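Local coordinates for protein NalP translocator (Neisseria meningitidis, PDB 1UYN) that forms the outer-membrane beta-barrel pore of an autotransporter, through which its secreted serine protease passenger domain is translocated to the bacterial cell surface, at residues A[48-53]-A[67-72]. Numbering follows the deposited sequence.
Sequences QTQQDG and GSTQTV. With CXE (pentaethylene glycol monodecyl ether), chain B.
T49 and Q70 lie side by side on the outer face of the barrel, pointing the same way. T49 OG1 donates to Q70 OE1 at 2.6 Å, tilted 26° from the amide plane. Q70 is bent at chi2 (-52°), which turns its CD back toward T49. T49 CG2 rests against the same amide, 3.5 Å from Q70 NE2. On this face S68 OG donates to Q51 OE1 (2.9 Å), reaching the carbonyl from the side at a C=O...donor angle of 102°. The detergent CXE lies over Q70, with its C3 3.6 Å from Q70 CG, and touches V72.

Between and beside these pairs, Q48–T71, Q50–T69 and D52–G67 are antiparallel hydrogen-bonded pairs, each with two backbone bonds. The side chains of Q48, Q50, D52, T69 and T71 face the interior, where helix 12-34 lies. There a water is held by Q50 O, D52 OD2 and T69 OG1, 2.7 Å from the last. D52 OD1 forms a salt bridge with R27, and R28 NE hydrogen-bonds to T69 OG1.

This is the first hairpin of the 12-strand barrel. Polar side chains pair on the outer face. Inside, a water joins the two strands, and R27 and R28 tie the wall to the helix, consistent with a hydrophilic pore.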
ATOM      1  N   GLN A  48     -10.884   6.914  -5.433  1.00 25.59           N
ATOM      2  CA  GLN A  48     -10.808   6.143  -4.187  1.00 26.06           C
ATOM      3  C   GLN A  48     -10.126   6.957  -3.077  1.00 26.63           C
ATOM      4  O   GLN A  48      -9.173   7.703  -3.321  1.00 25.29           O
ATOM      5  CB  GLN A  48      -9.978   4.860  -4.413  1.00 26.13           C
ATOM      6  CG  GLN A  48     -10.698   3.560  -4.252  1.00 28.22           C
ATOM      7  CD  GLN A  48     -10.129   2.421  -5.106  1.00 31.83           C
ATOM      8  OE1 GLN A  48      -9.197   1.740  -4.701  1.00 38.64           O
ATOM      9  NE2 GLN A  48     -10.696   2.213  -6.276  1.00 31.56           N
ATOM     10  N   THR A  49     -10.636   6.793  -1.857  1.00 27.52           N
ATOM     11  CA  THR A  49      -9.896   7.109  -0.632  1.00 28.01           C
ATOM     12  C   THR A  49      -9.550   5.876   0.211  1.00 27.75           C
ATOM     13  O   THR A  49     -10.436   5.148   0.647  1.00 26.68           O
ATOM     14  CB  THR A  49     -10.733   8.040   0.217  1.00 28.13           C
ATOM     15  OG1 THR A  49     -11.020   9.199  -0.551  1.00 28.86           O
ATOM     16  CG2 THR A  49      -9.925   8.570   1.409  1.00 27.59           C
ATOM     17  N   GLN A  50      -8.266   5.667   0.467  1.00 28.28           N
ATOM     18  CA  GLN A  50      -7.838   4.619   1.394  1.00 28.86           C
ATOM     19  C   GLN A  50      -7.365   5.297   2.677  1.00 28.48           C
ATOM     20  O   GLN A  50      -6.499   6.121   2.600  1.00 28.93           O
ATOM     21  CB  GLN A  50      -6.738   3.777   0.751  1.00 28.89           C
ATOM     22  CG  GLN A  50      -5.926   2.899   1.706  1.00 31.70           C
ATOM     23  CD  GLN A  50      -4.695   2.244   1.011  1.00 36.05           C
ATOM     24  OE1 GLN A  50      -3.543   2.416   1.462  1.00 39.56           O
ATOM     25  NE2 GLN A  50      -4.945   1.490  -0.067  1.00 37.49           N
ATOM     26  N   GLN A  51      -7.979   5.003   3.827  1.00 28.64           N
ATOM     27  CA  GLN A  51      -7.456   5.405   5.160  1.00 28.91           C
ATOM     28  C   GLN A  51      -6.725   4.242   5.877  1.00 27.73           C
ATOM     29  O   GLN A  51      -7.135   3.103   5.798  1.00 27.09           O
ATOM     30  CB  GLN A  51      -8.562   5.935   6.087  1.00 29.14           C
ATOM     31  CG  GLN A  51      -9.452   7.045   5.505  1.00 33.11           C
ATOM     32  CD  GLN A  51      -8.683   8.344   5.156  1.00 38.62           C
ATOM     33  OE1 GLN A  51      -9.129   9.126   4.313  1.00 41.87           O
ATOM     34  NE2 GLN A  51      -7.554   8.574   5.819  1.00 39.68           N
ATOM     35  N   ASP A  52      -5.657   4.568   6.593  1.00 27.41           N
ATOM     36  CA  ASP A  52      -4.769   3.612   7.265  1.00 26.71           C
ATOM     37  C   ASP A  52      -4.577   4.048   8.694  1.00 25.99           C
ATOM     38  O   ASP A  52      -4.550   5.240   8.966  1.00 25.99           O
ATOM     39  CB  ASP A  52      -3.413   3.591   6.583  1.00 26.59           C
ATOM     40  CG  ASP A  52      -3.376   2.678   5.403  1.00 28.82           C
ATOM     41  OD1 ASP A  52      -3.549   1.453   5.620  1.00 34.44           O
ATOM     42  OD2 ASP A  52      -3.188   3.068   4.219  1.00 32.13           O
ATOM     43  N   GLY A  53      -4.407   3.100   9.610  1.00 25.69           N
ATOM     44  CA  GLY A  53      -4.335   3.442  11.020  1.00 25.57           C
ATOM     45  C   GLY A  53      -3.853   2.297  11.869  1.00 25.67           C
ATOM     46  O   GLY A  53      -4.577   1.361  12.104  1.00 26.31           O
ATOM     47  N   GLY A  67      -2.852   7.477   7.928  1.00 21.89           N
ATOM     48  CA  GLY A  67      -2.601   7.743   6.534  1.00 21.08           C
ATOM     49  C   GLY A  67      -3.861   7.854   5.733  1.00 20.15           C
ATOM     50  O   GLY A  67      -4.793   7.137   5.950  1.00 17.68           O
ATOM     51  N   SER A  68      -3.818   8.750   4.764  1.00 20.33           N
ATOM     52  CA  SER A  68      -4.875   8.971   3.815  1.00 20.61           C
ATOM     53  C   SER A  68      -4.322   9.059   2.396  1.00 20.63           C
ATOM     54  O   SER A  68      -3.408   9.809   2.138  1.00 21.51           O
ATOM     55  CB  SER A  68      -5.514  10.293   4.155  1.00 20.42           C
ATOM     56  OG  SER A  68      -6.684  10.474   3.391  1.00 22.73           O
ATOM     57  N   THR A  69      -4.938   8.372   1.458  1.00 20.62           N
ATOM     58  CA  THR A  69      -4.474   8.368   0.078  1.00 20.62           C
ATOM     59  C   THR A  69      -5.639   8.551  -0.843  1.00 20.63           C
ATOM     60  O   THR A  69      -6.548   7.752  -0.805  1.00 20.31           O
ATOM     61  CB  THR A  69      -3.843   7.010  -0.241  1.00 21.15           C
ATOM     62  OG1 THR A  69      -2.827   6.717   0.720  1.00 19.73           O
ATOM     63  CG2 THR A  69      -3.103   7.054  -1.602  1.00 21.85           C
ATOM     64  N   GLN A  70      -5.629   9.603  -1.664  1.00 21.85           N
ATOM     65  CA  GLN A  70      -6.606   9.728  -2.761  1.00 22.28           C
ATOM     66  C   GLN A  70      -5.984   9.215  -4.036  1.00 21.35           C
ATOM     67  O   GLN A  70      -4.827   9.499  -4.324  1.00 21.32           O
ATOM     68  CB  GLN A  70      -7.084  11.145  -2.980  1.00 22.79           C
ATOM     69  CG  GLN A  70      -7.274  11.983  -1.699  1.00 27.72           C
ATOM     70  CD  GLN A  70      -8.118  11.309  -0.664  1.00 32.27           C
ATOM     71  OE1 GLN A  70      -9.305  11.084  -0.886  1.00 37.27           O
ATOM     72  NE2 GLN A  70      -7.517  10.982   0.471  1.00 33.75           N
ATOM     73  N   THR A  71      -6.745   8.414  -4.765  1.00 20.43           N
ATOM     74  CA  THR A  71      -6.293   7.872  -6.028  1.00 19.89           C
ATOM     75  C   THR A  71      -7.357   8.075  -7.066  1.00 19.01           C
ATOM     76  O   THR A  71      -8.540   7.913  -6.783  1.00 19.68           O
ATOM     77  CB  THR A  71      -5.989   6.358  -5.889  1.00 19.69           C
ATOM     78  OG1 THR A  71      -7.138   5.674  -5.352  1.00 19.89           O
ATOM     79  CG2 THR A  71      -4.876   6.133  -4.861  1.00 19.80           C
ATOM     80  N   VAL A  72      -6.928   8.423  -8.264  1.00 18.37           N
ATOM     81  CA  VAL A  72      -7.758   8.330  -9.449  1.00 18.17           C
ATOM     82  C   VAL A  72      -7.071   7.346 -10.378  1.00 18.25           C
ATOM     83  O   VAL A  72      -5.854   7.278 -10.409  1.00 17.48           O
ATOM     84  CB  VAL A  72      -7.952   9.668 -10.101  1.00 17.85           C
ATOM     85  CG1 VAL A  72      -8.674   9.527 -11.413  1.00 19.85           C
ATOM     86  CG2 VAL A  72      -8.760  10.558  -9.213  1.00 18.01           C
TER
HETATM   87  C1  CXE B2085      -4.353  13.796   0.000  0.50 64.07           C
HETATM   88  C2  CXE B2085      -4.948  14.869  -0.897  0.50 63.99           C
HETATM   89  C3  CXE B2085      -4.796  14.565  -2.390  1.00 62.77           C
HETATM   90  C4  CXE B2085      -5.914  15.181  -3.236  1.00 61.59           C
HETATM   91  C5  CXE B2085      -5.660  14.978  -4.730  1.00 60.94           C
HETATM   92  C6  CXE B2085      -6.465  13.856  -5.413  1.00 59.54           C
HETATM   93  C7  CXE B2085      -5.587  12.840  -6.182  1.00 58.42           C
HETATM   94  C8  CXE B2085      -5.990  12.678  -7.653  1.00 57.36           C
HETATM   95  C9  CXE B2085      -4.852  12.426  -8.666  1.00 56.10           C
HETATM   96  C10 CXE B2085      -4.978  13.335  -9.907  1.00 54.95           C
HETATM   97  O11 CXE B2085      -4.721  12.698 -11.164  1.00 52.40           O
HETATM   98  C12 CXE B2085      -5.863  12.003 -11.665  1.00 53.43           C
HETATM   99  C13 CXE B2085      -5.588  11.253 -12.973  1.00 54.70           C
HETATM  100  O14 CXE B2085      -5.043   9.899 -12.864  1.00 55.07           O
HETATM  101  C15 CXE B2085      -5.370   9.078 -14.019  1.00 53.86           C
HETATM  102  C16 CXE B2085      -4.434   7.890 -14.286  1.00 52.65           C
HETATM  103  O17 CXE B2085      -3.663   8.046 -15.485  1.00 50.61           O
HETATM  104  C18 CXE B2085      -4.232   7.479 -16.670  1.00 50.27           C
HETATM  105  C19 CXE B2085      -3.265   7.626 -17.848  1.00 49.56           C
HETATM  106  O20 CXE B2085      -3.842   7.161 -19.086  1.00 49.26           O
HETATM  107  C21 CXE B2085      -2.852   6.909 -20.094  1.00 48.64           C
HETATM  108  C22 CXE B2085      -3.338   7.233 -21.504  1.00 47.47           C
HETATM  109  O23 CXE B2085      -3.684   6.030 -22.192  1.00 46.66           O
HETATM  110  C24 CXE B2085      -2.890   5.657 -23.326  1.00 46.17           C
HETATM  111  C25 CXE B2085      -3.396   4.359 -23.976  1.00 45.42           C
HETATM  112  O26 CXE B2085      -2.593   3.245 -23.592  1.00 43.34           O
HETATM  113  O   HOH W   1      -3.623   5.557   2.969  1.00 44.60           O